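Local coordinates for lipoprotein (Bacillus anthracis, PDB 4JG9) that is of unknown function but, as a putative lipoprotein, is probably held at the cell surface by a lipid anchor, at residues K69-I75 with Y166-V170; S80-A84 with V170-E174; M99-K103 with Y160-Y166; L104-K110 with W155-V161; P118-Q122 with P144-L149. All coordinates share one frame; numbering follows the deposited sequence.

Contact 1: K69-I75 with Y166-V170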
# COMPACT_ATOMS: atom_id res chain seq x y z
N LYS A 69 -23.23 9.71 2.95
CA LYS A 69 -23.08 8.81 1.82
C LYS A 69 -22.62 7.44 2.26
O LYS A 69 -21.66 7.31 3.01
CB LYS A 69 -22.13 9.38 0.77
CG LYS A 69 -22.83 10.22 -0.27
CD LYS A 69 -22.00 10.36 -1.52
CE LYS A 69 -22.60 11.39 -2.46
NZ LYS A 69 -23.99 11.05 -2.84
N GLY A 70 -23.29 6.41 1.79
CA GLY A 70 -22.93 5.05 2.13
C GLY A 70 -24.15 4.17 2.22
O GLY A 70 -25.11 4.36 1.50
N ILE A 71 -24.09 3.20 3.12
CA ILE A 71 -25.15 2.23 3.29
C ILE A 71 -25.95 2.58 4.53
O ILE A 71 -25.40 2.61 5.64
CB ILE A 71 -24.59 0.80 3.45
CG1 ILE A 71 -23.42 0.56 2.48
CG2 ILE A 71 -25.70 -0.23 3.27
CD1 ILE A 71 -23.81 0.71 1.00
N GLU A 72 -27.24 2.83 4.35
CA GLU A 72 -28.11 3.22 5.45
C GLU A 72 -28.15 2.14 6.51
O GLU A 72 -28.19 0.95 6.20
CB GLU A 72 -29.52 3.52 4.93
CG GLU A 72 -29.60 4.82 4.15
CD GLU A 72 -31.02 5.19 3.73
OE1 GLU A 72 -31.89 5.37 4.62
OE2 GLU A 72 -31.26 5.33 2.51
N GLU A 73 -28.07 2.57 7.77
CA GLU A 73 -28.18 1.68 8.91
C GLU A 73 -26.96 0.80 9.09
O GLU A 73 -26.96 -0.11 9.90
CB GLU A 73 -29.45 0.82 8.82
CG GLU A 73 -30.73 1.59 9.06
CD GLU A 73 -31.98 0.72 9.00
OE1 GLU A 73 -31.86 -0.51 9.17
OE2 GLU A 73 -33.08 1.27 8.81
N LYS A 74 -25.91 1.08 8.34
CA LYS A 74 -24.68 0.32 8.46
C LYS A 74 -23.47 1.22 8.62
O LYS A 74 -23.03 1.49 9.73
CB LYS A 74 -24.50 -0.62 7.27
CG LYS A 74 -25.59 -1.67 7.18
CD LYS A 74 -25.22 -2.78 6.21
CE LYS A 74 -24.11 -3.65 6.77
NZ LYS A 74 -23.77 -4.75 5.83
N ILE A 75 -22.93 1.68 7.50
CA ILE A 75 -21.80 2.57 7.53
C ILE A 75 -21.93 3.65 6.47
O ILE A 75 -22.41 3.40 5.38
CB ILE A 75 -20.48 1.78 7.36
CG1 ILE A 75 -19.28 2.65 7.71
CG2 ILE A 75 -20.37 1.22 5.95
CD1 ILE A 75 -18.01 1.87 7.91
N TYR A 166 -17.09 -6.28 5.05
CA TYR A 166 -18.24 -5.69 5.72
C TYR A 166 -19.26 -5.18 4.72
O TYR A 166 -20.41 -5.61 4.72
CB TYR A 166 -17.82 -4.54 6.65
CG TYR A 166 -19.00 -3.96 7.37
CD1 TYR A 166 -19.60 -4.66 8.41
CD2 TYR A 166 -19.55 -2.74 7.00
CE1 TYR A 166 -20.70 -4.15 9.08
CE2 TYR A 166 -20.66 -2.22 7.67
CZ TYR A 166 -21.23 -2.93 8.70
OH TYR A 166 -22.31 -2.45 9.37
N ASP A 167 -18.84 -4.23 3.89
CA ASP A 167 -19.67 -3.71 2.83
C ASP A 167 -18.84 -2.93 1.82
O ASP A 167 -17.60 -2.89 1.90
CB ASP A 167 -20.79 -2.84 3.40
CG ASP A 167 -22.11 -3.04 2.65
OD1 ASP A 167 -22.04 -3.24 1.41
OD2 ASP A 167 -23.19 -3.04 3.30
N GLN A 168 -19.52 -2.30 0.87
CA GLN A 168 -18.87 -1.51 -0.15
C GLN A 168 -19.82 -0.43 -0.66
O GLN A 168 -21.03 -0.59 -0.60
CB GLN A 168 -18.42 -2.41 -1.31
CG GLN A 168 -19.56 -2.87 -2.20
CD GLN A 168 -19.14 -3.95 -3.19
OE1 GLN A 168 -19.99 -4.55 -3.86
NE2 GLN A 168 -17.84 -4.25 -3.26
N PHE A 169 -19.28 0.68 -1.14
CA PHE A 169 -20.10 1.66 -1.85
C PHE A 169 -19.26 2.54 -2.77
O PHE A 169 -18.03 2.58 -2.64
CB PHE A 169 -21.00 2.47 -0.91
CG PHE A 169 -20.27 3.34 0.07
CD1 PHE A 169 -19.94 4.65 -0.25
CD2 PHE A 169 -19.92 2.85 1.31
CE1 PHE A 169 -19.26 5.46 0.65
CE2 PHE A 169 -19.24 3.65 2.22
CZ PHE A 169 -18.91 4.95 1.89
N VAL A 170 -19.92 3.22 -3.69
CA VAL A 170 -19.23 3.99 -4.72
C VAL A 170 -19.30 5.49 -4.44
O VAL A 170 -20.35 6.02 -4.08
CB VAL A 170 -19.82 3.68 -6.12
CG1 VAL A 170 -19.26 4.61 -7.17
CG2 VAL A 170 -19.52 2.24 -6.49

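Contact 2: S80-A84 with V170-E174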
# COMPACT_ATOMS: atom_id res chain seq x y z
N SER A 80 -19.26 14.85 1.85
CA SER A 80 -18.33 15.94 1.64
C SER A 80 -17.69 15.79 0.26
O SER A 80 -17.47 14.67 -0.20
CB SER A 80 -17.26 15.91 2.74
OG SER A 80 -16.33 16.95 2.56
N PRO A 81 -17.40 16.91 -0.41
CA PRO A 81 -16.82 16.79 -1.76
C PRO A 81 -15.41 16.21 -1.71
O PRO A 81 -14.58 16.59 -0.87
CB PRO A 81 -16.81 18.23 -2.28
CG PRO A 81 -16.87 19.09 -1.06
CD PRO A 81 -17.61 18.31 0.00
N ILE A 82 -15.16 15.24 -2.59
CA ILE A 82 -13.86 14.59 -2.68
C ILE A 82 -13.11 15.06 -3.91
O ILE A 82 -13.53 14.84 -5.05
CB ILE A 82 -14.03 13.07 -2.69
CG1 ILE A 82 -14.55 12.62 -1.32
CG2 ILE A 82 -12.73 12.38 -3.03
CD1 ILE A 82 -15.38 11.38 -1.37
N ILE A 83 -11.99 15.72 -3.68
CA ILE A 83 -11.22 16.30 -4.77
C ILE A 83 -9.97 15.45 -4.97
O ILE A 83 -9.21 15.25 -4.02
CB ILE A 83 -10.80 17.75 -4.45
CG1 ILE A 83 -12.00 18.56 -3.96
CG2 ILE A 83 -10.22 18.41 -5.67
CD1 ILE A 83 -13.07 18.71 -4.97
N ALA A 84 -9.74 14.96 -6.19
CA ALA A 84 -8.60 14.09 -6.43
C ALA A 84 -7.32 14.81 -6.03
O ALA A 84 -7.19 16.02 -6.25
CB ALA A 84 -8.53 13.65 -7.88
N VAL A 170 -19.92 3.22 -3.69
CA VAL A 170 -19.23 3.99 -4.72
C VAL A 170 -19.30 5.49 -4.44
O VAL A 170 -20.35 6.02 -4.08
CB VAL A 170 -19.82 3.68 -6.12
CG1 VAL A 170 -19.26 4.61 -7.17
CG2 VAL A 170 -19.52 2.24 -6.49
N ILE A 171 -18.17 6.17 -4.62
CA ILE A 171 -18.13 7.61 -4.42
C ILE A 171 -17.58 8.26 -5.68
O ILE A 171 -17.05 7.58 -6.55
CB ILE A 171 -17.27 8.00 -3.20
CG1 ILE A 171 -15.84 7.48 -3.36
CG2 ILE A 171 -17.86 7.42 -1.92
CD1 ILE A 171 -14.83 8.55 -3.42
N THR A 172 -17.72 9.58 -5.77
CA THR A 172 -17.21 10.33 -6.91
C THR A 172 -16.07 11.22 -6.47
O THR A 172 -16.16 11.93 -5.47
CB THR A 172 -18.29 11.24 -7.50
OG1 THR A 172 -19.44 10.46 -7.83
CG2 THR A 172 -17.77 11.94 -8.75
N ALA A 173 -14.98 11.19 -7.22
CA ALA A 173 -13.91 12.15 -6.99
C ALA A 173 -13.91 13.15 -8.12
O ALA A 173 -13.98 12.78 -9.30
CB ALA A 173 -12.55 11.44 -6.90
N GLU A 174 -13.83 14.42 -7.76
CA GLU A 174 -13.85 15.50 -8.74
C GLU A 174 -12.42 15.89 -9.10
O GLU A 174 -12.18 16.53 -10.11
CB GLU A 174 -14.61 16.69 -8.17
CG GLU A 174 -16.09 16.44 -7.99
CD GLU A 174 -16.72 17.36 -6.96
OE1 GLU A 174 -16.56 18.59 -7.09
OE2 GLU A 174 -17.38 16.85 -6.04
OXT GLU A 174 -11.47 15.56 -8.38

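Contact 3: M99-K103 with Y160-Y166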
# COMPACT_ATOMS: atom_id res chain seq x y z
N MSE A 99 -22.12 -3.25 14.91
CA MSE A 99 -20.87 -3.11 14.18
C MSE A 99 -19.84 -4.04 14.77
O MSE A 99 -19.59 -4.01 15.97
CB MSE A 99 -20.34 -1.68 14.32
CG MSE A 99 -19.15 -1.41 13.41
SE MSE A 99 -19.74 -1.01 11.61
CE MSE A 99 -18.07 -1.34 10.77
N PRO A 100 -19.21 -4.87 13.93
CA PRO A 100 -18.20 -5.82 14.41
C PRO A 100 -17.00 -5.09 14.99
O PRO A 100 -16.72 -3.95 14.62
CB PRO A 100 -17.77 -6.55 13.14
CG PRO A 100 -18.83 -6.27 12.13
CD PRO A 100 -19.37 -4.92 12.47
N THR A 101 -16.29 -5.74 15.90
CA THR A 101 -15.08 -5.18 16.48
C THR A 101 -13.86 -5.48 15.60
O THR A 101 -13.76 -6.57 15.05
CB THR A 101 -14.82 -5.78 17.87
OG1 THR A 101 -15.95 -5.57 18.71
CG2 THR A 101 -13.57 -5.18 18.52
N GLY A 102 -12.95 -4.52 15.47
CA GLY A 102 -11.69 -4.75 14.77
C GLY A 102 -11.09 -3.52 14.13
O GLY A 102 -11.70 -2.46 14.11
N LYS A 103 -9.88 -3.64 13.58
CA LYS A 103 -9.33 -2.53 12.84
C LYS A 103 -10.14 -2.38 11.55
O LYS A 103 -10.64 -3.37 10.99
CB LYS A 103 -7.86 -2.77 12.46
CG LYS A 103 -6.95 -3.19 13.58
CD LYS A 103 -6.72 -2.12 14.61
CE LYS A 103 -5.56 -2.56 15.51
NZ LYS A 103 -5.64 -1.89 16.83
N TYR A 160 -13.62 -3.47 5.23
CA TYR A 160 -13.38 -4.67 6.01
C TYR A 160 -13.25 -4.28 7.46
O TYR A 160 -12.81 -3.18 7.78
CB TYR A 160 -12.10 -5.38 5.54
CG TYR A 160 -12.12 -5.74 4.07
CD1 TYR A 160 -12.32 -7.06 3.66
CD2 TYR A 160 -11.96 -4.76 3.09
CE1 TYR A 160 -12.36 -7.39 2.31
CE2 TYR A 160 -12.01 -5.09 1.74
CZ TYR A 160 -12.21 -6.40 1.36
OH TYR A 160 -12.24 -6.70 0.02
N VAL A 161 -13.68 -5.16 8.35
CA VAL A 161 -13.44 -5.00 9.76
C VAL A 161 -12.84 -6.29 10.26
O VAL A 161 -13.38 -7.38 10.00
CB VAL A 161 -14.72 -4.68 10.54
CG1 VAL A 161 -14.47 -4.72 12.05
CG2 VAL A 161 -15.28 -3.34 10.09
N ASN A 162 -11.72 -6.16 10.97
CA ASN A 162 -11.00 -7.32 11.46
C ASN A 162 -10.70 -8.28 10.31
O ASN A 162 -10.76 -9.50 10.48
CB ASN A 162 -11.80 -8.03 12.57
CG ASN A 162 -10.91 -8.86 13.46
OD1 ASN A 162 -9.71 -8.62 13.56
ND2 ASN A 162 -11.50 -9.86 14.13
N GLU A 163 -10.42 -7.69 9.14
CA GLU A 163 -10.04 -8.43 7.93
C GLU A 163 -11.16 -9.22 7.27
O GLU A 163 -10.91 -9.98 6.34
CB GLU A 163 -8.83 -9.34 8.18
CG GLU A 163 -7.63 -8.57 8.67
CD GLU A 163 -6.32 -9.34 8.52
OE1 GLU A 163 -6.37 -10.53 8.13
OE2 GLU A 163 -5.25 -8.72 8.79
N LYS A 164 -12.38 -9.02 7.76
CA LYS A 164 -13.57 -9.66 7.20
C LYS A 164 -14.40 -8.63 6.43
O LYS A 164 -14.61 -7.51 6.91
CB LYS A 164 -14.40 -10.27 8.32
CG LYS A 164 -15.72 -10.91 7.89
CD LYS A 164 -16.45 -11.42 9.13
CE LYS A 164 -17.83 -11.90 8.80
NZ LYS A 164 -17.80 -13.19 8.06
N TYR A 165 -14.84 -9.00 5.22
CA TYR A 165 -15.61 -8.09 4.38
C TYR A 165 -16.87 -7.58 5.10
O TYR A 165 -17.62 -8.36 5.68
CB TYR A 165 -16.00 -8.77 3.07
CG TYR A 165 -16.81 -7.90 2.15
CD1 TYR A 165 -16.20 -6.99 1.29
CD2 TYR A 165 -18.20 -7.97 2.13
CE1 TYR A 165 -16.94 -6.18 0.44
CE2 TYR A 165 -18.95 -7.17 1.28
CZ TYR A 165 -18.32 -6.27 0.45
OH TYR A 165 -19.07 -5.47 -0.39
N TYR A 166 -17.09 -6.28 5.05
CA TYR A 166 -18.24 -5.69 5.72
C TYR A 166 -19.26 -5.18 4.72
O TYR A 166 -20.41 -5.61 4.72
CB TYR A 166 -17.82 -4.54 6.65
CG TYR A 166 -19.00 -3.96 7.37
CD1 TYR A 166 -19.60 -4.66 8.41
CD2 TYR A 166 -19.55 -2.74 7.00
CE1 TYR A 166 -20.70 -4.15 9.08
CE2 TYR A 166 -20.66 -2.22 7.67
CZ TYR A 166 -21.23 -2.93 8.70
OH TYR A 166 -22.31 -2.45 9.37
O HOH W 1 -9.69 -4.82 8.81
O HOH W 2 -8.52 -6.33 13.41

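Contact 4: L104-K110 with W155-V161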
# COMPACT_ATOMS: atom_id res chain seq x y z
N LEU A 104 -10.27 -1.15 11.08
CA LEU A 104 -11.04 -0.88 9.87
C LEU A 104 -10.14 -0.76 8.66
O LEU A 104 -9.15 -0.01 8.69
CB LEU A 104 -11.85 0.41 10.04
CG LEU A 104 -12.70 0.88 8.86
CD1 LEU A 104 -13.96 0.06 8.76
CD2 LEU A 104 -13.03 2.35 9.04
N SER A 105 -10.46 -1.50 7.61
CA SER A 105 -9.71 -1.40 6.35
C SER A 105 -10.57 -0.87 5.21
O SER A 105 -11.76 -1.20 5.09
CB SER A 105 -9.12 -2.76 5.94
OG SER A 105 -8.35 -3.35 6.97
N ILE A 106 -9.96 -0.05 4.37
CA ILE A 106 -10.62 0.42 3.17
C ILE A 106 -9.71 0.17 1.98
O ILE A 106 -8.59 0.67 1.92
CB ILE A 106 -10.92 1.91 3.23
CG1 ILE A 106 -11.94 2.20 4.33
CG2 ILE A 106 -11.49 2.37 1.89
CD1 ILE A 106 -12.02 3.65 4.67
N ILE A 107 -10.21 -0.60 1.02
CA ILE A 107 -9.48 -0.91 -0.20
C ILE A 107 -10.26 -0.37 -1.39
O ILE A 107 -11.38 -0.83 -1.65
CB ILE A 107 -9.32 -2.42 -0.36
CG1 ILE A 107 -8.60 -3.02 0.86
CG2 ILE A 107 -8.60 -2.74 -1.66
CD1 ILE A 107 -8.27 -4.49 0.70
N ALA A 108 -9.67 0.56 -2.12
CA ALA A 108 -10.37 1.26 -3.20
C ALA A 108 -9.94 0.80 -4.58
O ALA A 108 -8.77 0.41 -4.80
CB ALA A 108 -10.15 2.76 -3.07
N LEU A 109 -10.89 0.80 -5.51
CA LEU A 109 -10.57 0.57 -6.92
C LEU A 109 -11.34 1.54 -7.78
O LEU A 109 -12.53 1.78 -7.58
CB LEU A 109 -10.92 -0.86 -7.34
CG LEU A 109 -10.00 -1.92 -6.74
CD1 LEU A 109 -10.70 -2.65 -5.60
CD2 LEU A 109 -9.50 -2.88 -7.81
N LYS A 110 -10.64 2.10 -8.76
CA LYS A 110 -11.29 2.99 -9.70
C LYS A 110 -12.13 2.16 -10.65
O LYS A 110 -11.89 0.96 -10.84
CB LYS A 110 -10.25 3.79 -10.48
CG LYS A 110 -10.83 5.01 -11.16
CD LYS A 110 -9.77 5.85 -11.82
CE LYS A 110 -10.42 7.09 -12.39
NZ LYS A 110 -9.46 7.97 -13.10
N TRP A 155 -15.05 5.64 -7.84
CA TRP A 155 -14.23 4.72 -7.07
C TRP A 155 -15.15 3.90 -6.19
O TRP A 155 -16.08 4.45 -5.59
CB TRP A 155 -13.26 5.49 -6.17
CG TRP A 155 -12.17 6.21 -6.92
CD1 TRP A 155 -12.26 7.42 -7.53
CD2 TRP A 155 -10.83 5.74 -7.13
NE1 TRP A 155 -11.05 7.74 -8.12
CE2 TRP A 155 -10.16 6.73 -7.88
CE3 TRP A 155 -10.13 4.59 -6.75
CZ2 TRP A 155 -8.82 6.60 -8.27
CZ3 TRP A 155 -8.80 4.46 -7.14
CH2 TRP A 155 -8.16 5.45 -7.89
N VAL A 156 -14.91 2.60 -6.12
CA VAL A 156 -15.62 1.77 -5.16
C VAL A 156 -14.78 1.63 -3.89
O VAL A 156 -13.56 1.44 -3.95
CB VAL A 156 -15.99 0.38 -5.73
CG1 VAL A 156 -14.74 -0.41 -6.12
CG2 VAL A 156 -16.86 -0.40 -4.73
N LEU A 157 -15.43 1.75 -2.75
CA LEU A 157 -14.75 1.62 -1.47
C LEU A 157 -15.13 0.30 -0.80
O LEU A 157 -16.25 0.15 -0.33
CB LEU A 157 -15.15 2.78 -0.57
CG LEU A 157 -14.28 4.04 -0.58
CD1 LEU A 157 -13.91 4.44 -1.98
CD2 LEU A 157 -15.03 5.18 0.10
N ASN A 158 -14.19 -0.65 -0.77
CA ASN A 158 -14.45 -1.94 -0.12
C ASN A 158 -14.03 -1.90 1.33
O ASN A 158 -12.89 -1.56 1.64
CB ASN A 158 -13.73 -3.07 -0.85
CG ASN A 158 -14.07 -3.11 -2.31
OD1 ASN A 158 -15.17 -3.54 -2.69
ND2 ASN A 158 -13.14 -2.65 -3.16
N ILE A 159 -14.95 -2.22 2.23
CA ILE A 159 -14.73 -2.01 3.65
C ILE A 159 -14.65 -3.34 4.40
O ILE A 159 -15.50 -4.22 4.22
CB ILE A 159 -15.84 -1.11 4.26
CG1 ILE A 159 -15.87 0.25 3.56
CG2 ILE A 159 -15.66 -0.93 5.75
CD1 ILE A 159 -17.29 0.77 3.40
N TYR A 160 -13.62 -3.47 5.23
CA TYR A 160 -13.38 -4.67 6.01
C TYR A 160 -13.25 -4.28 7.46
O TYR A 160 -12.81 -3.18 7.78
CB TYR A 160 -12.10 -5.38 5.54
CG TYR A 160 -12.12 -5.74 4.07
CD1 TYR A 160 -12.32 -7.06 3.66
CD2 TYR A 160 -11.96 -4.76 3.09
CE1 TYR A 160 -12.36 -7.39 2.31
CE2 TYR A 160 -12.01 -5.09 1.74
CZ TYR A 160 -12.21 -6.40 1.36
OH TYR A 160 -12.24 -6.70 0.02
N VAL A 161 -13.68 -5.16 8.35
CA VAL A 161 -13.44 -5.00 9.76
C VAL A 161 -12.84 -6.29 10.26
O VAL A 161 -13.38 -7.38 10.00
CB VAL A 161 -14.72 -4.68 10.54
CG1 VAL A 161 -14.47 -4.72 12.05
CG2 VAL A 161 -15.28 -3.34 10.09

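Contact 5: P118-Q122 with P144-L149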
# COMPACT_ATOMS: atom_id res chain seq x y z
N PRO A 118 -4.75 1.73 -1.37
CA PRO A 118 -5.16 2.26 -0.08
C PRO A 118 -5.44 3.74 -0.21
O PRO A 118 -4.84 4.38 -1.05
CB PRO A 118 -3.92 2.04 0.79
CG PRO A 118 -2.79 2.04 -0.17
CD PRO A 118 -3.33 1.38 -1.40
N LEU A 119 -6.33 4.27 0.60
CA LEU A 119 -6.51 5.68 0.59
C LEU A 119 -6.28 6.28 1.95
O LEU A 119 -6.52 7.47 2.07
CB LEU A 119 -7.87 6.07 0.02
CG LEU A 119 -9.11 5.28 0.39
CD1 LEU A 119 -9.43 5.43 1.87
CD2 LEU A 119 -10.28 5.75 -0.45
N LEU A 120 -5.85 5.59 2.98
CA LEU A 120 -5.71 6.35 4.21
C LEU A 120 -4.37 7.09 4.32
O LEU A 120 -3.32 6.53 4.07
CB LEU A 120 -5.99 5.49 5.43
CG LEU A 120 -7.43 5.01 5.56
CD1 LEU A 120 -7.53 3.92 6.59
CD2 LEU A 120 -8.35 6.17 5.90
N PHE A 121 -4.45 8.36 4.69
CA PHE A 121 -3.28 9.19 4.94
C PHE A 121 -3.50 9.77 6.32
O PHE A 121 -3.97 10.88 6.47
CB PHE A 121 -3.14 10.31 3.92
CG PHE A 121 -2.55 9.86 2.62
CD1 PHE A 121 -3.37 9.56 1.55
CD2 PHE A 121 -1.19 9.75 2.46
CE1 PHE A 121 -2.83 9.16 0.35
CE2 PHE A 121 -0.65 9.34 1.26
CZ PHE A 121 -1.47 9.05 0.21
N GLN A 122 -3.18 8.98 7.33
CA GLN A 122 -3.50 9.30 8.70
C GLN A 122 -2.43 10.15 9.38
O GLN A 122 -1.23 9.88 9.28
CB GLN A 122 -3.71 8.00 9.48
CG GLN A 122 -4.98 7.24 9.10
CD GLN A 122 -6.27 8.04 9.41
OE1 GLN A 122 -6.63 8.97 8.68
NE2 GLN A 122 -6.97 7.66 10.49
N PRO A 144 -13.01 10.23 12.43
CA PRO A 144 -12.49 11.04 11.33
C PRO A 144 -11.37 10.33 10.59
O PRO A 144 -10.47 9.81 11.22
CB PRO A 144 -11.94 12.29 12.03
CG PRO A 144 -11.84 11.95 13.47
CD PRO A 144 -12.41 10.58 13.72
N LEU A 145 -11.47 10.28 9.27
CA LEU A 145 -10.47 9.64 8.44
C LEU A 145 -10.01 10.59 7.35
O LEU A 145 -10.83 11.21 6.64
CB LEU A 145 -11.05 8.39 7.78
CG LEU A 145 -11.52 7.30 8.74
CD1 LEU A 145 -12.11 6.13 7.95
CD2 LEU A 145 -10.36 6.84 9.60
N THR A 146 -8.70 10.72 7.19
CA THR A 146 -8.16 11.56 6.14
C THR A 146 -7.88 10.71 4.91
O THR A 146 -7.13 9.72 4.96
CB THR A 146 -6.90 12.30 6.60
OG1 THR A 146 -7.22 13.09 7.75
CG2 THR A 146 -6.38 13.23 5.51
N MSE A 147 -8.50 11.09 3.79
CA MSE A 147 -8.43 10.28 2.58
C MSE A 147 -7.93 11.07 1.40
O MSE A 147 -8.01 12.30 1.39
CB MSE A 147 -9.82 9.74 2.23
CG MSE A 147 -10.53 9.04 3.36
SE MSE A 147 -12.24 8.26 2.80
CE MSE A 147 -13.23 9.83 2.66
N SER A 148 -7.44 10.36 0.39
CA SER A 148 -7.05 10.97 -0.87
C SER A 148 -7.18 9.94 -1.99
O SER A 148 -6.76 8.80 -1.83
CB SER A 148 -5.62 11.50 -0.78
OG SER A 148 -5.30 12.28 -1.92
N LEU A 149 -7.79 10.35 -3.11
CA LEU A 149 -7.88 9.51 -4.31
C LEU A 149 -7.00 10.11 -5.41
O LEU A 149 -7.00 11.32 -5.61
CB LEU A 149 -9.32 9.43 -4.82
CG LEU A 149 -10.31 8.46 -4.15
CD1 LEU A 149 -9.61 7.13 -3.90
CD2 LEU A 149 -10.89 9.03 -2.88

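Contact 1: K69-I75 with Y166-V170
Lys74 and Ile75 form a classic beta bulge opposite Ile71 in the turn between strands 66-69 and 75-78, and this turn lies against a second bulge, Tyr166 and Asp167, on strand 164-173. Lys74 bends at its third torsion (chi3 71°), which lifts NZ over one face of the Tyr166 ring, 4.5 Å from the centroid, in a cation-pi contact. The same NZ makes a salt bridge to Asp167 OD2 at 3.1 Å, arriving from above the carboxylate plane. Asp167 OD1 accepts the backbone N of Gln168 at 2.7 Å, so both carboxylate oxygens are engaged. At the ring's edge Ile75 CG2 meets Tyr166 CE2 at 3.9 Å. Farther along, Gly70 CA sits over the centre of the Phe169 ring, 3.6 Å from the centroid, while Ile71 CD1 reaches Phe169 CB at 3.8 Å. Tyr166 OH itself is hydrogen-bonded to Asp96. With a carboxylate and an aromatic face beside it, the Lys74 ammonium is probably stabilised in its charged form.

Contact 2: S80-A84 with V170-E174
Glu174, the last residue, brings two flat carboxylates to the loop 80-84. Over a face of the side-chain carboxylate stands Ile83 CD1, 4.1 Å from OE1, while Pro81 CB comes obliquely to OE2 at 4.0 Å. The terminal carboxylate is held by a true bond: Ala84 N donates to OXT at 2.9 Å and almost straight, 177° at the hydrogen. A second bond precedes it, Glu174 N to Ile82 O at 2.8 Å, with the donor nearly in line with the carbonyl. Farther back along strand 164-173 the contact is through carbon. Ile82 CG2 touches Ala173 CB at 4.0 Å, and the Ile82 and Ile171 side chains cross at about a right angle, CD1 to CD1 at 3.5 Å. Leu149 touches Ile82 and Ile171, continuing the apolar patch. The C-terminal end of strand 164-173 is thus fixed by backbone bonds at Glu174 N and OXT, and the negative charge of the terminus would probably strengthen the bond from Ala84 N.

Contact 3: M99-K103 with Y160-Y166
Selenomethionine Met99 reaches Tyr166 and Val161 with the last two atoms of its side chain. From CB the chain leaves with CG anti to the backbone N (chi1 -171°), then bends at CG (chi2 81°) to bring the selenium beside the ring of Tyr166. SE lies oblique to that ring, 3.8 Å from Tyr166 CZ, in a Met-aromatic contact. Beyond it, CE stands over the centre of the ring, 4.0 Å from the centroid, and also touches Val161 CG2 at 3.5 Å. Pro100 follows on the same tyrosine, its CD 3.7 Å from Tyr166 CE1, and its CB packs on the other methyl of Val161, CG1. Val161 opens a type I' beta turn ending at Lys164, the tight hairpin that joins strand 153-161 to strand 164-173. The turn is tied to the start of strand 102-110 by Asn162 N, which donates to Lys103 O at 3.0 Å, in the carbonyl plane. Gly102, with no side chain, lets Asn162 CB come within 4.0 Å of its CA. Two waters extend the link: one donates to Lys103 O and accepts from Glu163 N, the other accepts from Lys103 N and donates to Asn162 OD1 at 2.6 Å. Glu163 OE2 is hydrogen-bonded to Ser126 of the second subunit.

Contact 4: L104-K110 with W155-V161
Ile107 and Asn158 meet in the middle, where hydrogen bonding is densest: Ile107 O takes two bonds from one residue, Asn158 N at 3.0 Å and Asn158 ND2 at 2.9 Å, arriving from opposite faces of the carbonyl plane. Leu109 CD1 presses on that amide, 3.5 Å from ND2, while Asn158 OD1 is bonded to Gln168. The two chains are neighbouring antiparallel strands at the heart of a sheet, with Ser105-Tyr160, Ile107-Asn158 and Leu109-Val156 as hydrogen-bonded pairs. On the face carrying Leu104, Ile106 and Ala108, Leu104 CD1 fits against Ile159 CG2 at 3.6 Å. Trp92 of strand 88-94 touches both Ile106 and Ile159, themselves looser, CG1 to CG1 at 4.5 Å. Lys110 is close-packed at its base, CB over the six-membered ring of Trp155, 3.6 Å from the centroid. CG leaves anti to the backbone N (chi1 -163°), and the extended chain lays CG and CD along the CE2/CZ2 side of the indole. Its outer part leads away to the more open side, where NZ is hydrogen-bonded to Ser151 OG and Ser152 O. Gln38 of the second subunit packs on both residues.

Contact 5: P118-Q122 with P144-L149
Thr146 O accepts the backbone N of Phe121 at 3.0 Å, an almost straight bond, 176° at the hydrogen. The N of the same threonine goes to a side chain instead: Thr146 N donates to Gln122 OE1 at 3.1 Å, with the donor only slightly tilted from the amide carbonyl's plane. Gln122 can do this because its chain folds back at chi2 (-64°), which turns the amide toward strand 142-147 and leaves NE2 against Leu145 CD2. Both backbone polar atoms of Thr146 are therefore paired with the segment 118-122. A weak, long bond runs from Ser148 N to Leu119 O, 3.5 Å. Apolar side chains fill in alongside. Leu119 points the same way as Met147 (a selenomethionine) and Leu149; its CD1 is 4.1 Å from Met147 CG, and its CD2 is 3.8 Å from Leu149 CD1. The next residue, Leu120, crosses Leu145 obliquely, CD2 to CB at 4.0 Å. Phe121 CD1 and CE1 lie at 3.8 Å from Ser148 CB, and Lys87 makes a cation-pi contact with this ring. Strand 142-147 is an outermost strand of its five-stranded sheet within this chain, pairing on its other edge with strand 88-94, while Leu119 reaches Ile106 and Ala108 of strand 102-110, in the other sheet.

In the fold
From the N terminus, the chain first gives the turn 69-75, whose partner comes about ninety residues later on strand 164-173: contact 1. The loop 80-84 then meets the end of that strand in contact 2; the two closures are staggered, both ending on strand 164-173, and share Val170. Within both lies contact 3, which joins the start of strand 102-110 to the final hairpin; within that lies contact 4. Contact 5 is innermost, 118-122 to 144-149. Contact 4 pairs two strands of the second sheet and contact 3 ties off their end, while contacts 1, 2 and 5 tie that sheet or its loops to the sheet that holds strands 66-69, 75-78 and 142-147. Leu149 connects contact 5 to contacts 2 and 4.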